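Local structure of uncharacterized protein (Bacteroides eggerthii, 4FTD) at residues 21-26 and 30-35; 87-92 and 98-103; 371-376 and 386-391; 396-401 and 443-448. The protein is of unknown function but combines an immunoglobulin-like domain with a six-bladed beta-propeller and may take part in carbohydrate metabolism. One frame throughout, in Å; residues are numbered along the deposited sequence.

Contact 1 (21-26 and 30-35)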
# COMPACT_ATOMS: atom_id res chain seq x y z
N LYS A 21 5.37 -10.37 -42.19
CA LYS A 21 5.77 -9.19 -41.46
C LYS A 21 5.02 -7.98 -41.94
O LYS A 21 4.66 -7.89 -43.13
CB LYS A 21 7.28 -8.91 -41.50
CG LYS A 21 8.10 -9.57 -42.57
CD LYS A 21 9.54 -9.05 -42.54
CE LYS A 21 10.52 -9.96 -43.26
NZ LYS A 21 11.87 -9.34 -43.47
N ILE A 22 4.78 -7.08 -40.99
CA ILE A 22 4.30 -5.72 -41.28
C ILE A 22 5.57 -4.87 -41.42
O ILE A 22 6.45 -4.92 -40.57
CB ILE A 22 3.39 -5.18 -40.17
CG1 ILE A 22 2.04 -5.91 -40.17
CG2 ILE A 22 3.17 -3.66 -40.29
CD1 ILE A 22 1.31 -5.76 -38.85
N LEU A 23 5.70 -4.14 -42.51
CA LEU A 23 6.93 -3.39 -42.78
C LEU A 23 6.89 -1.93 -42.28
O LEU A 23 7.93 -1.30 -42.13
CB LEU A 23 7.22 -3.42 -44.28
CG LEU A 23 7.34 -4.77 -44.97
CD1 LEU A 23 7.38 -4.49 -46.49
CD2 LEU A 23 8.59 -5.53 -44.51
N ASN A 24 5.70 -1.42 -41.96
CA ASN A 24 5.56 0.02 -41.70
C ASN A 24 4.77 0.39 -40.43
O ASN A 24 3.93 1.28 -40.45
CB ASN A 24 5.02 0.72 -42.95
CG ASN A 24 3.60 0.31 -43.31
OD1 ASN A 24 3.13 -0.75 -42.90
ND2 ASN A 24 2.94 1.11 -44.15
N ALA A 25 5.11 -0.27 -39.32
CA ALA A 25 4.53 0.04 -37.99
C ALA A 25 5.26 1.24 -37.42
O ALA A 25 6.24 1.72 -38.00
CB ALA A 25 4.64 -1.18 -37.05
N GLY A 26 4.76 1.76 -36.31
CA GLY A 26 5.34 2.89 -35.60
C GLY A 26 4.92 4.23 -36.11
O GLY A 26 4.42 4.34 -37.23
N ASP A 30 8.13 2.90 -40.13
CA ASP A 30 9.36 2.24 -40.50
C ASP A 30 9.77 1.08 -39.59
O ASP A 30 10.92 0.67 -39.64
CB ASP A 30 10.44 3.30 -40.55
CG ASP A 30 10.73 3.92 -39.15
OD1 ASP A 30 10.02 3.64 -38.14
OD2 ASP A 30 11.68 4.72 -39.09
N LYS A 31 8.86 0.55 -38.76
CA LYS A 31 9.19 -0.60 -37.92
C LYS A 31 8.69 -1.89 -38.56
O LYS A 31 7.51 -2.01 -38.89
CB LYS A 31 8.59 -0.45 -36.52
CG LYS A 31 9.11 0.75 -35.76
CD LYS A 31 8.56 0.79 -34.33
CE LYS A 31 9.20 1.90 -33.52
NZ LYS A 31 8.62 1.89 -32.14
N VAL A 32 9.60 -2.85 -38.74
CA VAL A 32 9.29 -4.15 -39.32
C VAL A 32 8.91 -5.01 -38.12
O VAL A 32 9.70 -5.11 -37.19
CB VAL A 32 10.51 -4.77 -40.02
CG1 VAL A 32 10.12 -6.13 -40.56
CG2 VAL A 32 11.07 -3.80 -41.10
N VAL A 33 7.73 -5.64 -38.15
CA VAL A 33 7.19 -6.44 -37.05
C VAL A 33 6.78 -7.83 -37.58
O VAL A 33 5.99 -7.95 -38.50
CB VAL A 33 5.98 -5.78 -36.39
CG1 VAL A 33 5.48 -6.64 -35.24
CG2 VAL A 33 6.35 -4.39 -35.88
N GLU A 34 7.37 -8.86 -37.00
CA GLU A 34 7.18 -10.23 -37.42
C GLU A 34 5.85 -10.77 -36.86
O GLU A 34 5.49 -10.51 -35.70
CB GLU A 34 8.37 -11.07 -36.92
CG GLU A 34 8.56 -12.41 -37.60
CD GLU A 34 9.19 -12.31 -38.98
OE1 GLU A 34 10.16 -11.53 -39.12
OE2 GLU A 34 8.76 -13.03 -39.92
N GLY A 35 5.11 -11.52 -37.68
CA GLY A 35 3.87 -12.15 -37.27
C GLY A 35 4.08 -13.59 -36.81
O GLY A 35 5.07 -14.23 -37.19
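Ile22 and Val33 form an antiparallel hydrogen-bonded pair: Ile22 N gives to Val33 O at 2.9 Å, and Val33 N returns a bond to Ile22 O at 2.8 Å. Further along, Ala25 N donates to Lys31 O (3.0 Å). Its counterpart, Lys31 N to Ala25 O (3.0 Å), reaches an acceptor from well above its carbonyl plane, 40° out. Between the two pairs the chain turns a corner at Leu23. Weaker CA-H...O contacts add to the pairing, such as Val32 CA to Ile22 O at 3.2 Å.

Apolar touches lie on both faces. On that of Ile22, Ala25 and Val33, Ala25 CB meets Val33 CG2 at 3.8 Å, the branch that chi1 of -178° sets opposite the carbonyl carbon; Leu49 packs against both residues. On the Lys21 side, the aliphatic CD of the extended lysine crosses Val32 CG1 at 3.6 Å.

The polar ends look elsewhere: Lys31 NZ forms a salt bridge with Asp50, and the Asn24 amide bonds to Ser59 N and Ala57 O. With Asp30 and Lys31 both facing Ala25, the register slips by one residue between the Ile22 and Ala25 pairs, a classic beta bulge in a hairpin of the immunoglobulin-like part.

Contact 2 (87-92 and 98-103)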
# COMPACT_ATOMS: atom_id res chain seq x y z
N THR A 87 -9.46 -7.46 -36.56
CA THR A 87 -9.15 -8.65 -37.36
C THR A 87 -9.66 -8.42 -38.80
O THR A 87 -10.68 -7.78 -38.98
CB THR A 87 -9.80 -9.90 -36.75
OG1 THR A 87 -9.29 -10.07 -35.43
CG2 THR A 87 -9.49 -11.16 -37.54
N GLN A 88 -8.90 -8.88 -39.78
CA GLN A 88 -9.20 -8.83 -41.23
C GLN A 88 -8.79 -10.22 -41.79
O GLN A 88 -7.91 -10.89 -41.23
CB GLN A 88 -8.33 -7.82 -42.00
CG GLN A 88 -8.48 -6.34 -41.68
CD GLN A 88 -9.73 -5.78 -42.29
OE1 GLN A 88 -10.81 -5.98 -41.76
NE2 GLN A 88 -9.60 -5.09 -43.40
N VAL A 89 -9.38 -10.61 -42.91
CA VAL A 89 -9.04 -11.85 -43.60
C VAL A 89 -7.81 -11.60 -44.46
O VAL A 89 -7.76 -10.62 -45.19
CB VAL A 89 -10.22 -12.39 -44.45
CG1 VAL A 89 -9.76 -13.52 -45.34
CG2 VAL A 89 -11.35 -12.90 -43.55
N LEU A 90 -6.79 -12.43 -44.31
CA LEU A 90 -5.66 -12.45 -45.22
C LEU A 90 -5.84 -13.69 -46.07
O LEU A 90 -5.80 -14.82 -45.54
CB LEU A 90 -4.31 -12.53 -44.52
CG LEU A 90 -3.08 -12.57 -45.43
CD1 LEU A 90 -1.99 -11.68 -44.92
CD2 LEU A 90 -2.54 -13.99 -45.57
N ARG A 91 -6.06 -13.49 -47.37
CA ARG A 91 -6.29 -14.56 -48.31
C ARG A 91 -5.05 -14.86 -49.18
O ARG A 91 -4.46 -13.96 -49.75
CB ARG A 91 -7.51 -14.25 -49.18
CG ARG A 91 -7.80 -15.23 -50.32
CD ARG A 91 -9.16 -15.01 -50.95
NE ARG A 91 -10.22 -15.19 -49.96
CZ ARG A 91 -11.49 -14.85 -50.12
NH1 ARG A 91 -11.94 -14.31 -51.24
NH2 ARG A 91 -12.34 -15.08 -49.12
N ILE A 92 -4.66 -16.13 -49.24
CA ILE A 92 -3.61 -16.57 -50.15
C ILE A 92 -4.27 -17.45 -51.23
O ILE A 92 -5.21 -18.22 -50.95
CB ILE A 92 -2.40 -17.15 -49.40
CG1 ILE A 92 -2.73 -18.47 -48.78
CG2 ILE A 92 -1.91 -16.14 -48.32
CD1 ILE A 92 -1.48 -19.21 -48.39
N TYR A 98 -7.44 -21.59 -52.51
CA TYR A 98 -7.24 -20.40 -51.71
C TYR A 98 -7.37 -20.81 -50.24
O TYR A 98 -7.95 -21.84 -49.95
CB TYR A 98 -8.24 -19.30 -52.09
CG TYR A 98 -9.64 -19.54 -51.62
CD1 TYR A 98 -10.53 -20.31 -52.36
CD2 TYR A 98 -10.08 -19.00 -50.41
CE1 TYR A 98 -11.84 -20.55 -51.92
CE2 TYR A 98 -11.38 -19.24 -49.95
CZ TYR A 98 -12.26 -19.99 -50.72
OH TYR A 98 -13.54 -20.22 -50.24
N LYS A 99 -6.85 -19.97 -49.36
CA LYS A 99 -6.89 -20.22 -47.92
C LYS A 99 -7.00 -18.89 -47.22
O LYS A 99 -6.26 -17.96 -47.52
CB LYS A 99 -5.65 -20.97 -47.44
CG LYS A 99 -5.69 -21.36 -45.96
CD LYS A 99 -4.46 -22.15 -45.51
CE LYS A 99 -4.51 -23.61 -45.92
NZ LYS A 99 -3.18 -24.26 -45.71
N ASP A 100 -7.93 -18.81 -46.28
CA ASP A 100 -8.16 -17.59 -45.50
C ASP A 100 -7.60 -17.72 -44.07
O ASP A 100 -7.86 -18.69 -43.37
CB ASP A 100 -9.64 -17.28 -45.44
CG ASP A 100 -10.22 -16.71 -46.75
OD1 ASP A 100 -9.45 -16.37 -47.68
OD2 ASP A 100 -11.47 -16.59 -46.84
N TYR A 101 -6.81 -16.73 -43.68
CA TYR A 101 -6.25 -16.61 -42.33
C TYR A 101 -6.92 -15.40 -41.70
O TYR A 101 -7.19 -14.41 -42.39
CB TYR A 101 -4.73 -16.37 -42.41
CG TYR A 101 -3.93 -17.58 -42.86
CD1 TYR A 101 -3.74 -17.85 -44.22
CD2 TYR A 101 -3.32 -18.42 -41.94
CE1 TYR A 101 -2.99 -18.94 -44.64
CE2 TYR A 101 -2.58 -19.51 -42.36
CZ TYR A 101 -2.42 -19.76 -43.71
OH TYR A 101 -1.69 -20.84 -44.15
N LEU A 102 -7.21 -15.48 -40.41
CA LEU A 102 -7.75 -14.36 -39.64
C LEU A 102 -6.57 -13.63 -39.00
O LEU A 102 -5.91 -14.15 -38.09
CB LEU A 102 -8.74 -14.84 -38.56
CG LEU A 102 -10.14 -15.06 -39.09
CD1 LEU A 102 -11.06 -15.58 -37.98
CD2 LEU A 102 -10.63 -13.74 -39.68
N MSE A 103 -6.31 -12.42 -39.49
CA MSE A 103 -5.15 -11.65 -39.08
C MSE A 103 -5.54 -10.53 -38.13
O MSE A 103 -6.26 -9.62 -38.52
CB MSE A 103 -4.42 -11.10 -40.30
CG MSE A 103 -3.17 -10.31 -39.93
SE MSE A 103 -2.07 -9.89 -41.49
CE MSE A 103 -1.73 -7.91 -41.16
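Strands 87-92 and 98-103 pair as the two arms of an antiparallel hairpin in the immunoglobulin-like domain, with Leu90 and Tyr101 a hydrogen-bonded pair at the middle. Backbone bonds run both ways at Gln88-Met103, Leu90-Tyr101 and Ile92-Lys99.

The face of Val89, Arg91, Asp100 and Leu102 carries a salt bridge. Arg91 grips Asp100 side-on, NE to OD1 at 2.7 Å and NH2 to OD2 at 2.9 Å, each oxygen using its syn lone pair. The first of these bonds is nearly straight (176°), and guanidinium and carboxylate lie only 8° from coplanar. A bend at chi3 (-60°) turns the arginine's end toward the aspartate, while Tyr98 CE2 lies over one guanidinium face. A leucine in place of Arg91 would probably leave the Asp100 carboxylate without its mate and free to turn. On the same face, Val89 CG1 packs on Asp100 CG (3.5 Å), and Thr87 CG2 crosses Leu102 CD2 at about a right angle (3.5 Å).

On the face of Leu90, Ile92, Tyr101 and Met103 the touches are apolar: Leu90 CD1 meets SE of selenomethionine Met103 at 3.9 Å, and Ile92 CD1 comes to the edge of the Tyr101 ring, 4.1 Å from CE1. Lys99 NZ and Tyr101 OH, both on this side, reach Glu39.

Leu90 and Met103 both rest on Ile20 of strand 17-22, Ile44 of strand 43-45 and Ile60 of strand 58-64; strands 69-70 and 43-45 flank the hairpin.

Contact 3 (371-376 and 386-391)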
# COMPACT_ATOMS: atom_id res chain seq x y z
N GLU A 371 -4.23 -5.65 3.93
CA GLU A 371 -5.12 -5.59 2.77
C GLU A 371 -4.91 -4.30 2.01
O GLU A 371 -4.66 -3.26 2.61
CB GLU A 371 -6.58 -5.74 3.23
CG GLU A 371 -6.87 -7.17 3.67
CD GLU A 371 -8.26 -7.42 4.20
OE1 GLU A 371 -9.05 -6.47 4.32
OE2 GLU A 371 -8.54 -8.59 4.51
N VAL A 372 -4.97 -4.40 0.69
CA VAL A 372 -4.85 -3.27 -0.20
C VAL A 372 -6.13 -3.18 -1.03
O VAL A 372 -6.57 -4.19 -1.62
CB VAL A 372 -3.63 -3.41 -1.13
CG1 VAL A 372 -3.48 -2.17 -1.99
CG2 VAL A 372 -2.38 -3.66 -0.30
N TYR A 373 -6.72 -1.99 -1.08
CA TYR A 373 -7.91 -1.72 -1.85
C TYR A 373 -7.56 -0.75 -2.95
O TYR A 373 -6.74 0.15 -2.75
CB TYR A 373 -9.00 -1.15 -0.97
CG TYR A 373 -9.55 -2.15 -0.02
CD1 TYR A 373 -10.62 -2.97 -0.39
CD2 TYR A 373 -8.98 -2.31 1.23
CE1 TYR A 373 -11.12 -3.90 0.47
CE2 TYR A 373 -9.48 -3.24 2.11
CZ TYR A 373 -10.55 -4.02 1.73
OH TYR A 373 -11.02 -4.94 2.61
N ASP A 374 -8.18 -0.93 -4.10
CA ASP A 374 -7.94 -0.04 -5.25
C ASP A 374 -8.84 1.19 -5.18
O ASP A 374 -10.06 1.07 -5.27
CB ASP A 374 -8.18 -0.77 -6.56
CG ASP A 374 -7.60 -0.04 -7.77
OD1 ASP A 374 -7.28 1.16 -7.72
OD2 ASP A 374 -7.45 -0.72 -8.79
N LEU A 375 -8.23 2.38 -5.03
CA LEU A 375 -8.99 3.65 -5.01
C LEU A 375 -8.56 4.59 -6.16
O LEU A 375 -8.64 5.82 -6.04
CB LEU A 375 -8.85 4.32 -3.63
CG LEU A 375 -9.44 3.61 -2.42
CD1 LEU A 375 -9.25 4.50 -1.18
CD2 LEU A 375 -10.91 3.28 -2.63
N THR A 376 -8.15 4.00 -7.29
CA THR A 376 -7.64 4.77 -8.42
C THR A 376 -8.69 5.69 -9.05
O THR A 376 -8.41 6.87 -9.19
CB THR A 376 -7.04 3.84 -9.49
OG1 THR A 376 -5.94 3.16 -8.90
CG2 THR A 376 -6.57 4.62 -10.75
N LYS A 386 -16.41 6.98 -2.84
CA LYS A 386 -17.75 6.84 -3.44
C LYS A 386 -17.75 5.83 -4.57
O LYS A 386 -18.61 4.94 -4.60
CB LYS A 386 -18.32 8.18 -3.94
CG LYS A 386 -18.85 9.05 -2.82
CD LYS A 386 -19.34 10.42 -3.27
CE LYS A 386 -19.79 11.24 -2.06
NZ LYS A 386 -19.86 12.69 -2.35
N LYS A 387 -16.77 5.95 -5.48
CA LYS A 387 -16.71 5.06 -6.65
C LYS A 387 -16.46 3.63 -6.22
O LYS A 387 -17.08 2.73 -6.75
CB LYS A 387 -15.71 5.55 -7.70
CG LYS A 387 -16.19 6.81 -8.43
CD LYS A 387 -15.41 7.13 -9.70
CE LYS A 387 -16.09 8.22 -10.54
NZ LYS A 387 -16.00 9.56 -9.89
N PHE A 388 -15.61 3.42 -5.21
CA PHE A 388 -15.40 2.10 -4.63
C PHE A 388 -16.76 1.55 -4.16
O PHE A 388 -17.21 0.51 -4.62
CB PHE A 388 -14.38 2.13 -3.48
CG PHE A 388 -14.18 0.80 -2.82
CD1 PHE A 388 -13.27 -0.12 -3.32
CD2 PHE A 388 -14.93 0.44 -1.69
CE1 PHE A 388 -13.10 -1.37 -2.71
CE2 PHE A 388 -14.77 -0.79 -1.08
CZ PHE A 388 -13.86 -1.70 -1.59
N ASP A 389 -17.41 2.30 -3.27
CA ASP A 389 -18.70 1.87 -2.70
C ASP A 389 -19.75 1.50 -3.74
O ASP A 389 -20.45 0.52 -3.56
CB ASP A 389 -19.27 2.93 -1.76
CG ASP A 389 -18.55 2.99 -0.39
OD1 ASP A 389 -17.64 2.15 -0.12
OD2 ASP A 389 -18.92 3.87 0.42
N GLU A 390 -19.83 2.31 -4.80
CA GLU A 390 -20.77 2.09 -5.90
C GLU A 390 -20.45 0.90 -6.80
O GLU A 390 -21.36 0.36 -7.39
CB GLU A 390 -20.88 3.35 -6.76
CG GLU A 390 -21.55 4.50 -6.01
CD GLU A 390 -21.24 5.88 -6.58
OE1 GLU A 390 -20.61 5.99 -7.66
OE2 GLU A 390 -21.63 6.86 -5.91
N GLY A 391 -19.19 0.48 -6.90
CA GLY A 391 -18.82 -0.67 -7.75
C GLY A 391 -19.37 -1.99 -7.23
O GLY A 391 -19.85 -2.07 -6.09
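Asp374 OD1 is gripped twice by Thr376, while the backbone O of Asp374 lies near Phe388 across the contact. Thr376 OG1 donates to OD1 at 2.7 Å on the syn lone pair, and Thr376 N reaches the same oxygen at 3.0 Å from the anti side, 28° out of the carboxylate plane. The two bonds fix the carboxylate's rotation and close an Asx turn where strand 369-374 ends.

The turn follows a strand of a propeller blade, and against this strand 369-374 the last turn of helix 381-390 packs with Phe388. Phe388, its CG swung away from the backbone N (chi1 177°), extends from the helix toward the strand. Its far end meets Tyr373, with CZ 3.7 Å from Tyr373 CD1; the rings are nearly perpendicular (89°) but oblique, their centroids 5.7 Å apart.

Nearer the helix, Leu375 CD2 closes on Phe388 CB at 3.8 Å, and Phe388 CD1 passes 3.9 Å from Asp374 O. Leu375 also packs against Ile381, Ala384 and Leu385 of the same helix. Ile335 touches both aromatic side chains, and His394 meets the Phe388 ring edge-to-face.

Contact 4 (396-401 and 443-448)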
# COMPACT_ATOMS: atom_id res chain seq x y z
N PRO A 396 -10.39 -6.72 -1.47
CA PRO A 396 -9.07 -6.13 -1.63
C PRO A 396 -8.40 -6.63 -2.92
O PRO A 396 -8.71 -7.72 -3.37
CB PRO A 396 -8.29 -6.61 -0.40
CG PRO A 396 -9.07 -7.73 0.15
CD PRO A 396 -10.50 -7.53 -0.25
N ILE A 397 -7.55 -5.81 -3.53
CA ILE A 397 -6.77 -6.20 -4.69
C ILE A 397 -5.54 -7.04 -4.25
O ILE A 397 -4.93 -7.69 -5.05
CB ILE A 397 -6.36 -4.97 -5.53
CG1 ILE A 397 -5.80 -5.36 -6.89
CG2 ILE A 397 -5.37 -4.10 -4.79
CD1 ILE A 397 -5.57 -4.18 -7.80
N TYR A 398 -5.18 -7.01 -2.97
CA TYR A 398 -4.08 -7.84 -2.43
C TYR A 398 -4.32 -8.08 -0.95
O TYR A 398 -4.79 -7.19 -0.25
CB TYR A 398 -2.70 -7.16 -2.62
CG TYR A 398 -1.57 -7.98 -2.04
CD1 TYR A 398 -1.09 -9.10 -2.72
CD2 TYR A 398 -1.01 -7.67 -0.79
CE1 TYR A 398 -0.07 -9.88 -2.18
CE2 TYR A 398 -0.00 -8.45 -0.24
CZ TYR A 398 0.47 -9.54 -0.94
OH TYR A 398 1.46 -10.31 -0.39
N GLN A 399 -4.00 -9.29 -0.47
CA GLN A 399 -4.14 -9.66 0.93
C GLN A 399 -2.98 -10.53 1.35
O GLN A 399 -2.57 -11.42 0.59
CB GLN A 399 -5.42 -10.46 1.14
CG GLN A 399 -5.73 -10.78 2.59
CD GLN A 399 -6.96 -11.63 2.74
OE1 GLN A 399 -7.00 -12.77 2.29
NE2 GLN A 399 -7.97 -11.08 3.37
N PHE A 400 -2.43 -10.25 2.53
CA PHE A 400 -1.44 -11.11 3.13
C PHE A 400 -1.90 -11.37 4.55
O PHE A 400 -1.93 -10.47 5.36
CB PHE A 400 -0.02 -10.55 3.10
CG PHE A 400 1.01 -11.56 3.55
CD1 PHE A 400 1.27 -11.75 4.90
CD2 PHE A 400 1.65 -12.38 2.62
CE1 PHE A 400 2.17 -12.72 5.32
CE2 PHE A 400 2.55 -13.35 3.04
CZ PHE A 400 2.79 -13.53 4.39
N LYS A 401 -2.28 -12.60 4.82
CA LYS A 401 -2.77 -13.02 6.11
C LYS A 401 -1.61 -13.23 7.07
O LYS A 401 -0.69 -14.00 6.77
CB LYS A 401 -3.55 -14.30 5.92
CG LYS A 401 -4.95 -14.07 5.37
CD LYS A 401 -5.66 -15.40 5.26
CE LYS A 401 -7.02 -15.37 5.91
NZ LYS A 401 -7.01 -15.21 7.41
N CYS A 443 5.88 -6.66 2.01
CA CYS A 443 5.50 -7.15 0.68
C CYS A 443 5.89 -6.12 -0.35
O CYS A 443 5.43 -4.96 -0.26
CB CYS A 443 4.00 -7.36 0.61
SG CYS A 443 3.40 -8.46 1.88
N GLU A 444 6.73 -6.50 -1.30
CA GLU A 444 7.26 -5.59 -2.32
C GLU A 444 6.70 -5.99 -3.68
O GLU A 444 6.61 -7.19 -4.01
CB GLU A 444 8.79 -5.65 -2.36
CG GLU A 444 9.46 -5.41 -1.01
CD GLU A 444 10.95 -5.13 -1.11
OE1 GLU A 444 11.59 -5.56 -2.09
OE2 GLU A 444 11.50 -4.47 -0.20
N PHE A 445 6.39 -4.98 -4.49
CA PHE A 445 5.79 -5.17 -5.81
C PHE A 445 6.44 -4.27 -6.85
O PHE A 445 6.72 -3.11 -6.57
CB PHE A 445 4.32 -4.81 -5.78
CG PHE A 445 3.52 -5.54 -4.73
CD1 PHE A 445 3.38 -5.00 -3.45
CD2 PHE A 445 2.91 -6.74 -5.01
CE1 PHE A 445 2.65 -5.65 -2.49
CE2 PHE A 445 2.16 -7.38 -4.05
CZ PHE A 445 2.04 -6.84 -2.78
N PRO A 446 6.65 -4.78 -8.06
CA PRO A 446 7.17 -3.94 -9.13
C PRO A 446 6.05 -3.11 -9.80
O PRO A 446 4.88 -3.36 -9.56
CB PRO A 446 7.71 -4.96 -10.13
CG PRO A 446 6.82 -6.15 -9.95
CD PRO A 446 6.48 -6.18 -8.49
N ILE A 447 6.41 -2.11 -10.60
CA ILE A 447 5.43 -1.46 -11.47
C ILE A 447 4.94 -2.51 -12.49
O ILE A 447 5.67 -3.43 -12.85
CB ILE A 447 5.94 -0.16 -12.18
CG1 ILE A 447 7.13 -0.42 -13.13
CG2 ILE A 447 6.29 0.93 -11.15
CD1 ILE A 447 7.32 0.64 -14.22
N LYS A 448 3.69 -2.40 -12.92
CA LYS A 448 3.18 -3.19 -14.03
C LYS A 448 3.99 -2.88 -15.30
O LYS A 448 4.46 -1.75 -15.49
CB LYS A 448 1.71 -2.90 -14.31
CG LYS A 448 0.71 -3.42 -13.29
CD LYS A 448 -0.71 -3.37 -13.85
CE LYS A 448 -1.75 -3.65 -12.79
NZ LYS A 448 -1.79 -2.62 -11.70
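A chi1 of 178° throws the Tyr398 ring clear of its own backbone N and out toward strand 443-446, from which Phe445, with chi1 at -54° and its ring carbon CG set opposite the carbonyl carbon, reaches back to meet it. The result is a T-shaped (edge-to-face) pair: the edge of Phe445 points at the face of Tyr398, ring planes 82° apart and centroids separated by 4.8 Å. Phe445 CZ stands over the ring centre, 3.6 Å from Tyr398 CZ, with its CE2 alongside it toward Tyr398 CE1 (3.8 Å).

Cys443, two residues before Phe445 on the same strand, points to the same side. Its sulfur lies at the edge of the Tyr398 ring, with SG 4.0 Å from CE2, and obliquely to the Phe400 ring, whose CB approaches SG at 4.2 Å. Both are Cys sulfur-aromatic contacts, so the sulfur touches two aromatic side chains of strand 398-401. An alanine at Tyr398 is likely to open a gap in front of the Phe445 edge and strip the sulfur of one aromatic neighbour.

The axes of the two strands are 10.4 Å apart, so side chains alone bridge them, joining successive propeller blades. Phe116 touches Tyr398 and packs edge-to-face on Phe445. Strand 398-401 pairs with 369-374, while 439-446 runs between 426-435 and 120-125, the last of which also receives Phe400.

In the fold
Along the chain the contacts follow in series, 1 to 4, and fall into two groups. Contacts 1 and 2, centres 18 Å apart, share the mixed sheet of the immunoglobulin-like domain without touching. Contacts 3 and 4 belong to the propeller, centres 15 Å apart; they do touch, because strands 369-374 and 398-401 are neighbours in one blade and helix 381-390 lies between them in sequence. Contact 4 continues from that blade to the next, whose sheet unites strand 120-125 with the C-terminal strands 412-420, 426-435 and 439-446, closing the ring. Between the groups, centres lie 36 to 44 Å apart, consistent with two separate modules in an elongated chain.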